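Local coordinates for protein HcgC (Methanococcus maripaludis S2, PDB 5O4J) that probably transfers a methyl group from S-adenosylmethionine to a pyridinol carbon during biosynthesis of the cofactor of [Fe]-hydrogenase, at residues Q44-G49 / I69-Q74. Residues are numbered along the deposited sequence; the frame is centred on the assembly and turned at random.
Sequences QAIVFG and IIVDIQ. With SAH (S-adenosyl-L-homocysteine), chain E.
Residues 44-48 of strand 42-48 and 69-72 of strand 65-72 run parallel, joined by four nearly straight backbone hydrogen bonds, from I69 N to A45 O (2.8 Å) through to G49 N to V71 O (2.9 Å). I46, F48, I69 and V71 share one face, where L94 of helix 91-99 covers F48 and V71. V71 carries much of the packing: its CB lies 3.8 Å from F48 CD1, CG1, anti to the backbone N, reaches F48 CE1, and CG2 meets I46 CG2 at 3.8 Å. On the other face the side chains of I70 and V47 cross obliquely, I70 CD1 3.8 Å from V47 CG1. The D72 carboxylate grips both ribose hydroxyls of SAH, O2' giving to OD1 and O3' to OD2, each at 2.7 Å. OD1 also accepts from Q74 N on its anti lone pair, closing an Asx turn, and OD2 from A50 N. An alanine here removes all four bonds, which would probably weaken the hold on the ribose and the turn. At G49 (phi/psi 102/96°) a CB would jam against F48 O and crowd SAH O4'. A glycine after the first strand and a ribose-binding acid ending the second mark the nucleoside-binding site of a Rossmann-type beta-alpha-beta unit.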
ATOM      1  N   GLN A  44     -29.661  28.323  23.510  1.00 33.59           N
ATOM      2  CA  GLN A  44     -29.920  26.894  23.630  1.00 32.34           C
ATOM      3  C   GLN A  44     -29.374  26.164  22.415  1.00 32.14           C
ATOM      4  O   GLN A  44     -29.823  26.396  21.288  1.00 29.57           O
ATOM      5  CB  GLN A  44     -31.414  26.637  23.779  1.00 32.70           C
ATOM      6  CG  GLN A  44     -31.773  25.173  23.933  1.00 31.98           C
ATOM      7  CD  GLN A  44     -33.264  24.959  23.980  1.00 37.31           C
ATOM      8  OE1 GLN A  44     -33.938  25.001  22.955  1.00 40.10           O
ATOM      9  NE2 GLN A  44     -33.793  24.757  25.180  1.00 40.57           N
ATOM     10  N   ALA A  45     -28.425  25.268  22.651  1.00 31.31           N
ATOM     11  CA  ALA A  45     -27.856  24.435  21.607  1.00 28.18           C
ATOM     12  C   ALA A  45     -28.354  23.012  21.785  1.00 27.37           C
ATOM     13  O   ALA A  45     -28.374  22.491  22.904  1.00 31.27           O
ATOM     14  CB  ALA A  45     -26.328  24.461  21.645  1.00 31.12           C
ATOM     15  N   ILE A  46     -28.769  22.391  20.687  1.00 25.92           N
ATOM     16  CA  ILE A  46     -29.146  20.982  20.678  1.00 26.56           C
ATOM     17  C   ILE A  46     -28.203  20.247  19.739  1.00 27.33           C
ATOM     18  O   ILE A  46     -28.040  20.638  18.576  1.00 26.46           O
ATOM     19  CB  ILE A  46     -30.616  20.783  20.274  1.00 31.88           C
ATOM     20  CG1 ILE A  46     -31.507  21.347  21.384  1.00 37.51           C
ATOM     21  CG2 ILE A  46     -30.911  19.296  20.031  1.00 32.55           C
ATOM     22  CD1 ILE A  46     -32.984  21.039  21.258  1.00 42.48           C
ATOM     23  N   VAL A  47     -27.569  19.201  20.258  1.00 27.37           N
ATOM     24  CA  VAL A  47     -26.618  18.382  19.521  1.00 25.09           C
ATOM     25  C   VAL A  47     -27.204  16.982  19.415  1.00 28.13           C
ATOM     26  O   VAL A  47     -27.486  16.345  20.440  1.00 30.86           O
ATOM     27  CB  VAL A  47     -25.250  18.350  20.218  1.00 25.37           C
ATOM     28  CG1 VAL A  47     -24.271  17.463  19.456  1.00 28.01           C
ATOM     29  CG2 VAL A  47     -24.712  19.762  20.382  1.00 26.55           C
ATOM     30  N   PHE A  48     -27.390  16.506  18.183  1.00 23.58           N
ATOM     31  CA  PHE A  48     -27.873  15.152  17.934  1.00 23.82           C
ATOM     32  C   PHE A  48     -26.682  14.222  17.733  1.00 22.96           C
ATOM     33  O   PHE A  48     -25.828  14.474  16.874  1.00 22.59           O
ATOM     34  CB  PHE A  48     -28.785  15.104  16.706  1.00 23.99           C
ATOM     35  CG  PHE A  48     -30.093  15.811  16.887  1.00 27.30           C
ATOM     36  CD1 PHE A  48     -31.182  15.156  17.429  1.00 26.07           C
ATOM     37  CD2 PHE A  48     -30.235  17.131  16.496  1.00 28.52           C
ATOM     38  CE1 PHE A  48     -32.388  15.807  17.596  1.00 27.53           C
ATOM     39  CE2 PHE A  48     -31.441  17.784  16.657  1.00 27.83           C
ATOM     40  CZ  PHE A  48     -32.516  17.122  17.202  1.00 28.20           C
ATOM     41  N   GLY A  49     -26.629  13.147  18.523  1.00 22.09           N
ATOM     42  CA  GLY A  49     -25.597  12.140  18.389  1.00 19.98           C
ATOM     43  C   GLY A  49     -24.512  12.262  19.438  1.00 20.39           C
ATOM     44  O   GLY A  49     -23.583  13.057  19.291  1.00 20.91           O
ATOM     45  N   ILE A  69     -27.904  20.804  25.123  1.00 32.08           N
ATOM     46  CA  ILE A  69     -28.625  19.546  25.234  1.00 30.36           C
ATOM     47  C   ILE A  69     -28.073  18.572  24.209  1.00 29.77           C
ATOM     48  O   ILE A  69     -27.962  18.908  23.025  1.00 29.64           O
ATOM     49  CB  ILE A  69     -30.129  19.739  25.012  1.00 31.52           C
ATOM     50  CG1 ILE A  69     -30.686  20.779  25.987  1.00 37.02           C
ATOM     51  CG2 ILE A  69     -30.842  18.403  25.149  1.00 36.88           C
ATOM     52  CD1 ILE A  69     -31.994  21.365  25.547  1.00 39.78           C
ATOM     53  N   ILE A  70     -27.742  17.369  24.662  1.00 27.70           N
ATOM     54  CA  ILE A  70     -27.407  16.255  23.785  1.00 26.93           C
ATOM     55  C   ILE A  70     -28.653  15.400  23.633  1.00 26.04           C
ATOM     56  O   ILE A  70     -29.289  15.042  24.630  1.00 27.98           O
ATOM     57  CB  ILE A  70     -26.244  15.422  24.353  1.00 34.41           C
ATOM     58  CG1 ILE A  70     -24.897  16.072  24.022  1.00 40.96           C
ATOM     59  CG2 ILE A  70     -26.304  13.966  23.842  1.00 41.86           C
ATOM     60  CD1 ILE A  70     -24.214  15.527  22.767  1.00 47.77           C
ATOM     61  N   VAL A  71     -28.991  15.053  22.393  1.00 25.15           N
ATOM     62  CA  VAL A  71     -30.105  14.165  22.107  1.00 26.05           C
ATOM     63  C   VAL A  71     -29.544  12.926  21.438  1.00 26.92           C
ATOM     64  O   VAL A  71     -28.764  13.034  20.486  1.00 27.27           O
ATOM     65  CB  VAL A  71     -31.170  14.822  21.213  1.00 26.14           C
ATOM     66  CG1 VAL A  71     -32.283  13.816  20.881  1.00 30.84           C
ATOM     67  CG2 VAL A  71     -31.729  16.064  21.882  1.00 30.06           C
ATOM     68  N   ASP A  72     -29.930  11.756  21.942  1.00 26.42           N
ATOM     69  CA  ASP A  72     -29.560  10.513  21.298  1.00 22.72           C
ATOM     70  C   ASP A  72     -30.732   9.552  21.337  1.00 23.08           C
ATOM     71  O   ASP A  72     -31.476   9.500  22.321  1.00 26.28           O
ATOM     72  CB  ASP A  72     -28.345   9.862  21.946  1.00 23.92           C
ATOM     73  CG  ASP A  72     -27.609   8.950  20.979  1.00 24.74           C
ATOM     74  OD1 ASP A  72     -28.112   7.843  20.700  1.00 23.76           O
ATOM     75  OD2 ASP A  72     -26.557   9.375  20.454  1.00 24.83           O
ATOM     76  N   ILE A  73     -30.888   8.801  20.248  1.00 25.64           N
ATOM     77  CA  ILE A  73     -31.931   7.790  20.169  1.00 29.43           C
ATOM     78  C   ILE A  73     -31.695   6.666  21.166  1.00 32.28           C
ATOM     79  O   ILE A  73     -32.642   5.973  21.549  1.00 29.34           O
ATOM     80  CB  ILE A  73     -32.030   7.272  18.718  1.00 28.15           C
ATOM     81  CG1 ILE A  73     -33.337   6.500  18.507  1.00 35.37           C
ATOM     82  CG2 ILE A  73     -30.824   6.403  18.348  1.00 23.63           C
ATOM     83  CD1 ILE A  73     -33.668   6.292  17.043  1.00 38.74           C
ATOM     84  N   GLN A  74     -30.449   6.484  21.623  1.00 27.29           N
ATOM     85  CA  GLN A  74     -30.101   5.452  22.590  1.00 25.10           C
ATOM     86  C   GLN A  74     -30.092   6.050  23.989  1.00 29.29           C
ATOM     87  O   GLN A  74     -29.183   6.835  24.306  1.00 28.08           O
ATOM     88  CB  GLN A  74     -28.729   4.860  22.268  1.00 24.90           C
ATOM     89  CG  GLN A  74     -28.620   4.214  20.902  1.00 30.68           C
ATOM     90  CD  GLN A  74     -29.195   2.808  20.877  1.00 45.88           C
ATOM     91  OE1 GLN A  74     -29.150   2.087  21.876  1.00 48.04           O
ATOM     92  NE2 GLN A  74     -29.733   2.408  19.729  1.00 49.33           N
TER
HETATM   93  N   SAH E 301     -20.268  11.158  13.183  1.00 71.85           N
HETATM   94  CA  SAH E 301     -20.055  10.657  14.575  1.00 46.63           C
HETATM   95  CB  SAH E 301     -20.622   9.244  14.700  1.00 32.27           C
HETATM   96  CG  SAH E 301     -22.143   9.258  14.831  1.00 24.54           C
HETATM   97  SD  SAH E 301     -22.801   7.635  15.121  1.00 20.90           S
HETATM   98  C   SAH E 301     -18.599  10.623  14.940  1.00 32.69           C
HETATM   99  O   SAH E 301     -18.274  10.197  16.076  1.00 20.96           O
HETATM  100  OXT SAH E 301     -17.783  11.005  14.091  1.00 40.22           O
HETATM  101  C5' SAH E 301     -24.524   7.983  15.318  1.00 19.35           C
HETATM  102  C4' SAH E 301     -24.875   8.525  16.699  1.00 19.11           C
HETATM  103  O4' SAH E 301     -26.129   9.212  16.610  1.00 21.19           O
HETATM  104  C3' SAH E 301     -25.090   7.405  17.699  1.00 16.70           C
HETATM  105  O3' SAH E 301     -24.793   7.839  19.036  1.00 21.24           O
HETATM  106  C2' SAH E 301     -26.559   7.109  17.512  1.00 18.34           C
HETATM  107  O2' SAH E 301     -27.171   6.425  18.611  1.00 20.73           O
HETATM  108  C1' SAH E 301     -27.132   8.496  17.337  1.00 19.13           C
HETATM  109  N9  SAH E 301     -28.361   8.542  16.530  1.00 19.73           N
HETATM  110  C8  SAH E 301     -28.632   7.818  15.420  1.00 20.04           C
HETATM  111  N7  SAH E 301     -29.851   8.167  14.936  1.00 23.17           N
HETATM  112  C5  SAH E 301     -30.340   9.134  15.737  1.00 22.06           C
HETATM  113  C6  SAH E 301     -31.568   9.949  15.789  1.00 25.84           C
HETATM  114  N6  SAH E 301     -32.536   9.780  14.859  1.00 29.56           N
HETATM  115  N1  SAH E 301     -31.685  10.844  16.790  1.00 25.34           N
HETATM  116  C2  SAH E 301     -30.729  11.025  17.713  1.00 29.62           C
HETATM  117  N3  SAH E 301     -29.586  10.319  17.734  1.00 26.19           N
HETATM  118  C4  SAH E 301     -29.353   9.381  16.782  1.00 20.65           C